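PDB 3MGA: enterochelin esterase from Salmonella enterica subsp. enterica serovar Typhimurium, which probably hydrolyses the ester bonds of the siderophore enterobactin in its ferric complex, so that the imported iron can be released inside the cell. Local coordinates for residues A[34-39]-A[83-88]; A[96-101]-A[129-134]; A[180-185]-A[259-264]; A[236-241]-A[265-270]. All coordinates share one frame; numbering follows the deposited sequence.

Contact 1: A[34-39]-A[83-88]; sequences VTFWWR and WSTALS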
# COMPACT_ATOMS: atom_id res chain seq x y z
N VAL A 34 19.38 7.03 11.14
CA VAL A 34 19.53 5.83 10.32
C VAL A 34 20.53 6.05 9.18
O VAL A 34 20.43 7.02 8.44
CB VAL A 34 18.18 5.39 9.75
CG1 VAL A 34 18.33 4.10 8.95
CG2 VAL A 34 17.16 5.21 10.87
N THR A 35 21.49 5.13 9.05
CA THR A 35 22.52 5.21 8.02
C THR A 35 22.37 4.11 6.99
O THR A 35 22.23 2.93 7.33
CB THR A 35 23.93 5.11 8.64
OG1 THR A 35 24.13 6.19 9.55
CG2 THR A 35 25.00 5.16 7.56
N PHE A 36 22.41 4.50 5.72
CA PHE A 36 22.31 3.59 4.60
C PHE A 36 23.68 3.40 3.97
O PHE A 36 24.48 4.34 3.93
CB PHE A 36 21.35 4.15 3.56
CG PHE A 36 19.92 4.20 4.02
CD1 PHE A 36 18.99 3.28 3.54
CD2 PHE A 36 19.51 5.15 4.93
CE1 PHE A 36 17.67 3.33 3.96
CE2 PHE A 36 18.19 5.20 5.36
CZ PHE A 36 17.27 4.28 4.88
N TRP A 37 23.94 2.19 3.50
CA TRP A 37 25.21 1.88 2.86
C TRP A 37 25.00 1.21 1.50
O TRP A 37 24.12 0.36 1.35
CB TRP A 37 26.04 0.93 3.71
CG TRP A 37 26.24 1.33 5.14
CD1 TRP A 37 25.54 0.86 6.22
CD2 TRP A 37 27.19 2.26 5.65
NE1 TRP A 37 26.01 1.44 7.37
CE2 TRP A 37 27.02 2.31 7.05
CE3 TRP A 37 28.18 3.06 5.06
CZ2 TRP A 37 27.80 3.13 7.88
CZ3 TRP A 37 28.96 3.87 5.89
CH2 TRP A 37 28.76 3.90 7.28
N TRP A 38 25.81 1.61 0.53
CA TRP A 38 25.79 1.02 -0.80
C TRP A 38 27.24 0.87 -1.22
O TRP A 38 28.02 1.82 -1.12
CB TRP A 38 25.02 1.88 -1.82
CG TRP A 38 25.01 1.26 -3.21
CD1 TRP A 38 24.27 0.18 -3.63
CD2 TRP A 38 25.77 1.68 -4.35
NE1 TRP A 38 24.53 -0.09 -4.96
CE2 TRP A 38 25.45 0.82 -5.43
CE3 TRP A 38 26.70 2.71 -4.57
CZ2 TRP A 38 26.01 0.95 -6.69
CZ3 TRP A 38 27.27 2.84 -5.84
CH2 TRP A 38 26.92 1.97 -6.88
N ARG A 39 27.60 -0.34 -1.63
CA ARG A 39 28.96 -0.65 -2.06
C ARG A 39 29.03 -0.52 -3.58
O ARG A 39 28.33 -1.23 -4.30
CB ARG A 39 29.33 -2.07 -1.65
CG ARG A 39 30.78 -2.45 -1.96
CD ARG A 39 31.10 -3.85 -1.48
NE ARG A 39 32.53 -4.14 -1.56
CZ ARG A 39 33.09 -5.30 -1.21
NH1 ARG A 39 32.34 -6.31 -0.75
NH2 ARG A 39 34.40 -5.46 -1.32
N TRP A 83 24.72 7.68 3.41
CA TRP A 83 23.72 8.72 3.55
C TRP A 83 22.90 8.40 4.78
O TRP A 83 22.54 7.25 5.01
CB TRP A 83 22.83 8.81 2.31
CG TRP A 83 21.80 9.89 2.40
CD1 TRP A 83 21.95 11.20 2.06
CD2 TRP A 83 20.46 9.75 2.88
NE1 TRP A 83 20.79 11.89 2.29
CE2 TRP A 83 19.85 11.02 2.80
CE3 TRP A 83 19.71 8.67 3.36
CZ2 TRP A 83 18.53 11.25 3.18
CZ3 TRP A 83 18.38 8.89 3.74
CH2 TRP A 83 17.81 10.17 3.65
N SER A 84 22.60 9.42 5.57
CA SER A 84 21.84 9.23 6.79
C SER A 84 20.69 10.20 6.88
O SER A 84 20.66 11.21 6.17
CB SER A 84 22.76 9.41 8.00
OG SER A 84 23.78 8.43 8.00
N THR A 85 19.74 9.89 7.76
CA THR A 85 18.57 10.72 7.99
C THR A 85 17.96 10.39 9.34
O THR A 85 18.43 9.49 10.03
CB THR A 85 17.51 10.49 6.89
OG1 THR A 85 16.33 11.25 7.18
CG2 THR A 85 17.13 9.03 6.80
N ALA A 86 16.92 11.14 9.70
CA ALA A 86 16.19 10.91 10.95
C ALA A 86 14.85 10.24 10.63
O ALA A 86 14.19 10.59 9.66
CB ALA A 86 15.97 12.21 11.67
N LEU A 87 14.46 9.27 11.46
CA LEU A 87 13.19 8.57 11.29
C LEU A 87 12.54 8.36 12.64
O LEU A 87 13.24 8.17 13.64
CB LEU A 87 13.41 7.23 10.59
CG LEU A 87 13.91 7.32 9.15
CD1 LEU A 87 14.26 5.94 8.62
CD2 LEU A 87 12.87 8.00 8.25
N SER A 88 11.22 8.40 12.68
CA SER A 88 10.48 8.20 13.92
C SER A 88 10.53 6.73 14.36
O SER A 88 10.75 5.84 13.56
CB SER A 88 9.04 8.65 13.77
OG SER A 88 8.37 7.83 12.82
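V34, T35 and F36 face T85, S84 and W83 in an antiparallel strand pair of the N-terminal domain, whose family belongs to the E-set clan of immunoglobulin-like beta-sandwiches. Two hydrogen-bonded pairs enclose one non-hydrogen-bonded pair. F36 N donates to W83 O at 2.8 Å in an almost straight bond (172°), while the return bond from W83 N to F36 O is weak. V34 and T85 grip each other both ways, with V34 N to T85 O at 2.9 Å and T85 N to V34 O similar. Between them the chains draw in to 4.3 Å at the CA atoms of T35 and S84, and the S84 CA-H group rests on V34 O. On the face that carries T35 and S84, both hydroxyls stand beside their backbone N (chi1 near -61°), and T35 OG1 and S84 OG share a 2.7 Å hydrogen bond in which either could be the donor. The other face is mainly apolar, with T85 among F36, W83 and V34. F36 and W83 lie side by side, CD2 of F36 coming 3.9 Å from W83 CE3 at the indole edge, with the ring planes inclined by 50°. V34 and L87 cross at about a right angle, CG2 of V34 lying 3.7 Å from CD1 of L87. A second shell packs round both rings: Y95 meets F36 edge-to-face, I57 touches both, and Q70 OE1 bonds to W83 NE1.

Contact 2: A[96-101]-A[129-134]; sequences CFIPTE and PQAIAD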
# COMPACT_ATOMS: atom_id res chain seq x y z
N CYS A 96 14.69 2.21 -2.05
CA CYS A 96 15.49 1.65 -3.12
C CYS A 96 16.57 2.66 -3.43
O CYS A 96 16.44 3.82 -3.07
CB CYS A 96 14.61 1.35 -4.35
SG CYS A 96 13.74 2.78 -5.08
N PHE A 97 17.66 2.22 -4.04
CA PHE A 97 18.72 3.15 -4.41
C PHE A 97 18.73 3.27 -5.92
O PHE A 97 18.26 2.39 -6.63
CB PHE A 97 20.11 2.69 -3.94
CG PHE A 97 20.16 2.27 -2.49
CD1 PHE A 97 19.59 3.05 -1.50
CD2 PHE A 97 20.88 1.13 -2.12
CE1 PHE A 97 19.66 2.66 -0.16
CE2 PHE A 97 20.97 0.75 -0.79
CZ PHE A 97 20.36 1.51 0.19
N ILE A 98 19.28 4.38 -6.42
CA ILE A 98 19.38 4.62 -7.85
C ILE A 98 20.80 5.08 -8.18
O ILE A 98 21.05 6.29 -8.35
CB ILE A 98 18.37 5.67 -8.33
CG1 ILE A 98 16.96 5.35 -7.82
CG2 ILE A 98 18.41 5.78 -9.85
CD1 ILE A 98 15.92 6.34 -8.26
N PRO A 99 21.74 4.13 -8.26
CA PRO A 99 23.12 4.47 -8.60
C PRO A 99 23.22 4.72 -10.10
O PRO A 99 22.94 3.82 -10.89
CB PRO A 99 23.90 3.22 -8.18
CG PRO A 99 22.93 2.11 -8.23
CD PRO A 99 21.56 2.68 -8.03
N THR A 100 23.60 5.94 -10.48
CA THR A 100 23.70 6.32 -11.88
C THR A 100 24.89 7.21 -12.20
O THR A 100 25.49 7.80 -11.31
CB THR A 100 22.44 7.09 -12.34
OG1 THR A 100 22.61 7.53 -13.69
CG2 THR A 100 22.20 8.31 -11.44
N GLU A 101 25.22 7.28 -13.49
CA GLU A 101 26.30 8.11 -13.99
C GLU A 101 25.72 9.45 -14.42
O GLU A 101 26.46 10.39 -14.69
CB GLU A 101 26.97 7.47 -15.21
CG GLU A 101 27.58 6.10 -14.98
CD GLU A 101 28.18 5.52 -16.25
OE1 GLU A 101 28.09 6.17 -17.32
OE2 GLU A 101 28.75 4.41 -16.19
N PRO A 129 13.33 3.88 -13.17
CA PRO A 129 13.51 2.62 -13.89
C PRO A 129 14.88 1.98 -13.62
O PRO A 129 15.04 0.77 -13.79
CB PRO A 129 13.36 3.03 -15.36
CG PRO A 129 12.48 4.23 -15.32
CD PRO A 129 12.83 4.96 -14.04
N GLN A 130 15.86 2.80 -13.22
CA GLN A 130 17.22 2.33 -12.92
C GLN A 130 17.38 1.95 -11.44
O GLN A 130 18.44 1.48 -11.03
CB GLN A 130 18.23 3.43 -13.26
CG GLN A 130 18.26 3.86 -14.74
CD GLN A 130 19.28 4.96 -15.03
OE1 GLN A 130 19.76 5.65 -14.13
NE2 GLN A 130 19.60 5.13 -16.31
N ALA A 131 16.32 2.15 -10.65
CA ALA A 131 16.34 1.85 -9.22
C ALA A 131 16.50 0.36 -8.92
O ALA A 131 16.06 -0.48 -9.69
CB ALA A 131 15.07 2.37 -8.57
N ILE A 132 17.14 0.07 -7.79
CA ILE A 132 17.39 -1.30 -7.37
C ILE A 132 17.15 -1.46 -5.86
O ILE A 132 17.18 -0.48 -5.11
CB ILE A 132 18.85 -1.73 -7.66
CG1 ILE A 132 19.84 -0.88 -6.85
CG2 ILE A 132 19.16 -1.63 -9.16
CD1 ILE A 132 21.30 -1.20 -7.12
N ALA A 133 16.91 -2.70 -5.44
CA ALA A 133 16.73 -3.01 -4.04
C ALA A 133 18.08 -2.85 -3.36
O ALA A 133 19.07 -2.53 -4.01
CB ALA A 133 16.24 -4.43 -3.87
N ASP A 134 18.12 -3.08 -2.05
CA ASP A 134 19.36 -2.97 -1.29
C ASP A 134 20.00 -4.36 -1.27
O ASP A 134 19.46 -5.28 -0.69
CB ASP A 134 19.04 -2.46 0.12
CG ASP A 134 20.29 -2.23 0.97
OD1 ASP A 134 21.39 -2.65 0.58
OD2 ASP A 134 20.15 -1.62 2.04
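F97 and I132 form a single antiparallel bridge, a hydrogen-bonded pair, by which the loop after helix 117-127 is laced to strand 92-100 in the second sheet of the N-terminal beta-sandwich. The backbone bonds come first. F97 N reaches I132 O at 2.9 Å, and I132 N reaches F97 O at 2.8 Å; the same F97 O also takes a CA-H contact from A131. C96 and I98, by contrast, send their backbone bonds to Y56 and W54 of strand 52-57, so the strand is held along both edges. Apolar contacts form a second group. A131 CB nestles against I98 CG1 at 3.6 Å and also touches C96 SG. I132 holds CG1 between its backbone N and carbonyl carbon (chi1 64°), and beyond it CD1 lies 3.9 Å from P99 CG, where W38 of strand 32-39 touches both residues. Polar side chains make the third group. Q130 OE1 accepts a weak bond from T100 OG1, a hydroxyl that also accepts from R102 N. D134 is anchored more firmly: OD2 bonds to Y95 OH and OD1 to L136 N, which satisfies both oxygens of this buried carboxylate. Held in this way, the carboxylate crosses the CE2 and CZ side of the F97 ring obliquely with the two planes 56° apart, D134 CG lying 3.5 Å from F97 CE2.

Contact 3: A[180-185]-A[259-264]; sequences SERLGN and WLAVQQ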
# COMPACT_ATOMS: atom_id res chain seq x y z
N SER A 180 -15.89 -10.04 -18.70
CA SER A 180 -16.97 -9.11 -18.42
C SER A 180 -17.64 -8.56 -19.68
O SER A 180 -16.97 -8.00 -20.55
CB SER A 180 -16.43 -7.95 -17.60
OG SER A 180 -17.42 -6.99 -17.37
N GLU A 181 -18.96 -8.72 -19.75
CA GLU A 181 -19.74 -8.23 -20.88
C GLU A 181 -19.97 -6.73 -20.66
O GLU A 181 -19.87 -5.93 -21.59
CB GLU A 181 -21.08 -8.98 -21.00
CG GLU A 181 -21.85 -8.66 -22.26
CD GLU A 181 -23.17 -9.41 -22.39
OE1 GLU A 181 -23.51 -10.25 -21.52
OE2 GLU A 181 -23.89 -9.16 -23.39
N ARG A 182 -20.28 -6.36 -19.42
CA ARG A 182 -20.47 -4.97 -19.01
C ARG A 182 -19.22 -4.13 -19.33
O ARG A 182 -19.32 -3.07 -19.95
CB ARG A 182 -20.75 -4.95 -17.49
CG ARG A 182 -20.65 -3.62 -16.75
CD ARG A 182 -21.79 -2.72 -16.93
NE ARG A 182 -23.05 -3.33 -16.50
CZ ARG A 182 -24.22 -2.70 -16.53
NH1 ARG A 182 -24.30 -1.44 -16.93
NH2 ARG A 182 -25.32 -3.34 -16.14
N LEU A 183 -18.05 -4.61 -18.92
CA LEU A 183 -16.80 -3.89 -19.15
C LEU A 183 -16.19 -4.12 -20.53
O LEU A 183 -15.50 -3.24 -21.06
CB LEU A 183 -15.77 -4.26 -18.08
CG LEU A 183 -16.17 -3.84 -16.68
CD1 LEU A 183 -15.22 -4.40 -15.64
CD2 LEU A 183 -16.25 -2.30 -16.60
N GLY A 184 -16.42 -5.30 -21.09
CA GLY A 184 -15.90 -5.63 -22.41
C GLY A 184 -14.44 -6.02 -22.36
O GLY A 184 -13.71 -5.78 -23.31
N ASN A 185 -14.02 -6.60 -21.25
CA ASN A 185 -12.64 -7.05 -21.08
C ASN A 185 -12.56 -8.29 -20.20
O ASN A 185 -13.50 -8.59 -19.46
CB ASN A 185 -11.75 -5.92 -20.54
CG ASN A 185 -12.18 -5.43 -19.16
OD1 ASN A 185 -12.61 -6.21 -18.31
ND2 ASN A 185 -12.05 -4.13 -18.93
N TRP A 259 -18.36 -1.89 -10.54
CA TRP A 259 -19.11 -2.50 -9.44
C TRP A 259 -20.42 -3.16 -9.85
O TRP A 259 -20.83 -4.13 -9.22
CB TRP A 259 -19.32 -1.51 -8.30
CG TRP A 259 -18.03 -1.22 -7.63
CD1 TRP A 259 -17.29 -0.09 -7.71
CD2 TRP A 259 -17.28 -2.14 -6.83
NE1 TRP A 259 -16.14 -0.23 -6.98
CE2 TRP A 259 -16.11 -1.48 -6.43
CE3 TRP A 259 -17.50 -3.45 -6.40
CZ2 TRP A 259 -15.16 -2.08 -5.60
CZ3 TRP A 259 -16.56 -4.05 -5.58
CH2 TRP A 259 -15.39 -3.36 -5.20
N LEU A 260 -21.06 -2.64 -10.90
CA LEU A 260 -22.26 -3.27 -11.42
C LEU A 260 -21.85 -4.64 -11.96
O LEU A 260 -22.47 -5.64 -11.66
CB LEU A 260 -22.92 -2.45 -12.53
CG LEU A 260 -23.69 -1.19 -12.13
CD1 LEU A 260 -24.05 -0.39 -13.36
CD2 LEU A 260 -24.95 -1.54 -11.31
N ALA A 261 -20.78 -4.64 -12.76
CA ALA A 261 -20.25 -5.86 -13.36
C ALA A 261 -19.86 -6.91 -12.33
O ALA A 261 -20.12 -8.10 -12.52
CB ALA A 261 -19.05 -5.52 -14.25
N VAL A 262 -19.20 -6.47 -11.25
CA VAL A 262 -18.78 -7.38 -10.18
C VAL A 262 -19.98 -8.09 -9.53
O VAL A 262 -19.92 -9.28 -9.24
CB VAL A 262 -17.97 -6.62 -9.09
CG1 VAL A 262 -17.93 -7.40 -7.79
CG2 VAL A 262 -16.56 -6.29 -9.60
N GLN A 263 -21.07 -7.36 -9.35
CA GLN A 263 -22.26 -7.94 -8.71
C GLN A 263 -23.10 -8.84 -9.63
O GLN A 263 -23.55 -9.90 -9.20
CB GLN A 263 -23.14 -6.82 -8.17
CG GLN A 263 -22.42 -5.93 -7.18
CD GLN A 263 -23.27 -4.77 -6.73
OE1 GLN A 263 -24.35 -4.96 -6.17
NE2 GLN A 263 -22.76 -3.56 -6.93
N GLN A 264 -23.28 -8.41 -10.88
CA GLN A 264 -24.11 -9.13 -11.86
C GLN A 264 -23.40 -10.28 -12.59
O GLN A 264 -24.05 -11.25 -13.00
CB GLN A 264 -24.62 -8.14 -12.91
CG GLN A 264 -25.49 -7.01 -12.36
CD GLN A 264 -25.79 -5.94 -13.40
OE1 GLN A 264 -25.03 -5.77 -14.37
NE2 GLN A 264 -26.86 -5.19 -13.19
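R182 is bent at chi2 (77°) and chi3 (59°), and these turns fold CD and then NE back as its side chain passes over helix 256-273. Before the bends, the aliphatic root lies on the helix: R182 CG is 3.5 Å from A261 CB. Beyond them the guanidinium meets two further helical residues in different ways. L260 CD1 sits over one of its faces, offset toward the rim and 3.7 Å from R182 NH1. R182 NH2 donates to Q264 OE1 at 3.0 Å, arriving in the amide plane on a lone pair; the guanidinium and amide planes are 39° apart, and the acceptor lies somewhat out of the guanidinium plane. The extended chain of Q264 carries the acceptor out to this bond. D257 adds a long, weak ion pair to NH1. Closer in, S180 OG packs 3.8 Å from A261 CB, and L183 CG touches the same methyl more loosely. The hydroxyl is firmly placed, for it accepts from L183 N at 2.9 Å in an ST motif and is also hydrogen-bonded to E265 OE1. E265 OE2 takes the backbone N of R182, tying the turn to the residue after Q264 in the helix. G184, with positive phi, and N185 both face S180: this is a G1 beta bulge closing the hairpin between strands 174-180 and 185-193, at the sheet margin of the alpha/beta-hydrolase domain.

Contact 4: A[236-241]-A[265-270]; sequences VYLLID and ELLPQV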
# COMPACT_ATOMS: atom_id res chain seq x y z
N VAL A 236 -14.08 -16.25 2.48
CA VAL A 236 -13.88 -16.43 1.06
C VAL A 236 -13.25 -15.14 0.57
O VAL A 236 -13.88 -14.09 0.62
CB VAL A 236 -15.22 -16.64 0.31
CG1 VAL A 236 -15.02 -16.61 -1.22
CG2 VAL A 236 -15.88 -17.94 0.76
N TYR A 237 -12.01 -15.22 0.10
CA TYR A 237 -11.28 -14.04 -0.39
C TYR A 237 -11.22 -13.97 -1.92
O TYR A 237 -10.81 -14.92 -2.57
CB TYR A 237 -9.86 -14.04 0.17
CG TYR A 237 -9.81 -13.95 1.68
CD1 TYR A 237 -9.78 -12.71 2.32
CD2 TYR A 237 -9.79 -15.09 2.46
CE1 TYR A 237 -9.74 -12.62 3.70
CE2 TYR A 237 -9.74 -15.00 3.84
CZ TYR A 237 -9.72 -13.77 4.45
OH TYR A 237 -9.68 -13.69 5.82
N LEU A 238 -11.62 -12.83 -2.48
CA LEU A 238 -11.62 -12.60 -3.91
C LEU A 238 -10.66 -11.48 -4.32
O LEU A 238 -10.91 -10.31 -4.05
CB LEU A 238 -13.03 -12.25 -4.35
CG LEU A 238 -13.27 -12.04 -5.83
CD1 LEU A 238 -12.88 -13.29 -6.62
CD2 LEU A 238 -14.72 -11.68 -6.06
N LEU A 239 -9.56 -11.84 -4.97
CA LEU A 239 -8.60 -10.83 -5.42
C LEU A 239 -8.85 -10.53 -6.88
O LEU A 239 -8.82 -11.45 -7.70
CB LEU A 239 -7.16 -11.28 -5.20
CG LEU A 239 -6.62 -11.22 -3.77
CD1 LEU A 239 -7.50 -11.95 -2.77
CD2 LEU A 239 -5.21 -11.79 -3.77
N ILE A 240 -9.10 -9.26 -7.19
CA ILE A 240 -9.38 -8.88 -8.57
C ILE A 240 -8.21 -8.15 -9.23
O ILE A 240 -7.68 -7.19 -8.68
CB ILE A 240 -10.64 -8.00 -8.68
CG1 ILE A 240 -11.81 -8.64 -7.93
CG2 ILE A 240 -11.00 -7.78 -10.14
CD1 ILE A 240 -13.07 -7.80 -7.98
N ASP A 241 -7.82 -8.62 -10.40
CA ASP A 241 -6.72 -8.03 -11.16
C ASP A 241 -7.19 -6.71 -11.74
O ASP A 241 -8.26 -6.65 -12.37
CB ASP A 241 -6.34 -8.99 -12.30
CG ASP A 241 -5.09 -8.57 -13.04
OD1 ASP A 241 -4.51 -7.52 -12.75
OD2 ASP A 241 -4.68 -9.33 -13.94
N GLU A 265 -22.09 -10.17 -12.73
CA GLU A 265 -21.31 -11.16 -13.46
C GLU A 265 -20.36 -11.99 -12.59
O GLU A 265 -20.40 -13.22 -12.62
CB GLU A 265 -20.47 -10.44 -14.52
CG GLU A 265 -21.26 -9.54 -15.49
CD GLU A 265 -20.35 -8.60 -16.28
OE1 GLU A 265 -19.15 -8.48 -15.94
OE2 GLU A 265 -20.85 -7.97 -17.24
N LEU A 266 -19.51 -11.31 -11.81
CA LEU A 266 -18.48 -11.98 -11.00
C LEU A 266 -18.98 -12.75 -9.77
O LEU A 266 -18.70 -13.95 -9.65
CB LEU A 266 -17.40 -10.98 -10.57
CG LEU A 266 -16.22 -11.55 -9.78
CD1 LEU A 266 -15.49 -12.61 -10.60
CD2 LEU A 266 -15.27 -10.45 -9.34
N LEU A 267 -19.69 -12.08 -8.87
CA LEU A 267 -20.18 -12.72 -7.65
C LEU A 267 -21.00 -13.99 -7.86
O LEU A 267 -20.89 -14.92 -7.06
CB LEU A 267 -20.96 -11.73 -6.76
CG LEU A 267 -20.15 -10.56 -6.17
CD1 LEU A 267 -20.96 -9.88 -5.06
CD2 LEU A 267 -18.82 -11.03 -5.62
N PRO A 268 -21.85 -14.02 -8.91
CA PRO A 268 -22.62 -15.25 -9.13
C PRO A 268 -21.71 -16.40 -9.59
O PRO A 268 -21.94 -17.55 -9.25
CB PRO A 268 -23.63 -14.86 -10.21
CG PRO A 268 -23.74 -13.38 -10.09
CD PRO A 268 -22.34 -12.92 -9.75
N GLN A 269 -20.67 -16.06 -10.35
CA GLN A 269 -19.71 -17.07 -10.79
C GLN A 269 -18.96 -17.59 -9.57
O GLN A 269 -18.79 -18.80 -9.40
CB GLN A 269 -18.71 -16.49 -11.79
CG GLN A 269 -19.20 -16.28 -13.22
CD GLN A 269 -19.40 -17.59 -13.98
OE1 GLN A 269 -20.13 -18.48 -13.52
NE2 GLN A 269 -18.78 -17.70 -15.16
N VAL A 270 -18.52 -16.67 -8.71
CA VAL A 270 -17.79 -17.03 -7.51
C VAL A 270 -18.66 -17.84 -6.58
O VAL A 270 -18.17 -18.77 -5.93
CB VAL A 270 -17.28 -15.80 -6.75
CG1 VAL A 270 -16.67 -16.20 -5.42
CG2 VAL A 270 -16.28 -15.04 -7.61
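L238 CA and V270 CA, 8.4 Å apart, are the nearest such pair between a strand and a helix whose axes approach to 11.3 Å and run at 140°, more antiparallel than not. Side chains bridge the gap, and no hydrogen bond crosses it. L238 and L266 reach toward each other tip to tip, CD2 of L238 meeting CD2 of L266 at 3.5 Å. Both leucines have CG anti to the backbone N (chi1 -177°), beside the carbonyl carbon; from there their CD2 methyls meet. L266 CD2 also receives CD1 of I240 at 3.7 Å, so one methyl of the helix serves two alternate residues of the strand. One helical turn on, V270 CG2 comes across the fork of L238, 4.0 Å from CD1 and about as far from CD2. L267 adds a looser touch, its CD2 lying 4.2 Å from L238 CD2. L266 and V270 owe their common side to the helix, where V270 N bonds to L266 O, although the helix is kinked at P268, whose nitrogen carries no hydrogen for the turn before. W178 covers L266 from strand 174-180, and V189 of strand 185-193 touches L238. All five contacting residues are buried. This is the helix-on-sheet packing of an alpha/beta-hydrolase fold: helix 256-273 covers strand 236-240 within the beta-alpha-beta crossover to strand 284-288, at whose end a GxSxG sequence around S289 resembles a nucleophile elbow.

Contacts 1 and 2 belong to the N-terminal beta-sandwich, and contacts 3 and 4 to the hydrolase domain; centres of contacts 1 and 3 are about 47 Å apart. Within each domain the pairs touch. F36 and W38 of contact 1 pack on F97 and P99 of contact 2, so the two sheets share one interior. Contacts 3 and 4 both use helix 256-273. The four illustrate how the chemistry of a contact follows its place in the fold: backbone bonds dominate contact 1, partly buried, with V34 and F36 inside and T35 and S84 partly exposed; they join apolar packing in largely buried contact 2; contact 4 is wholly apolar and buried; contact 3, partly open to solvent, relies on an arginine.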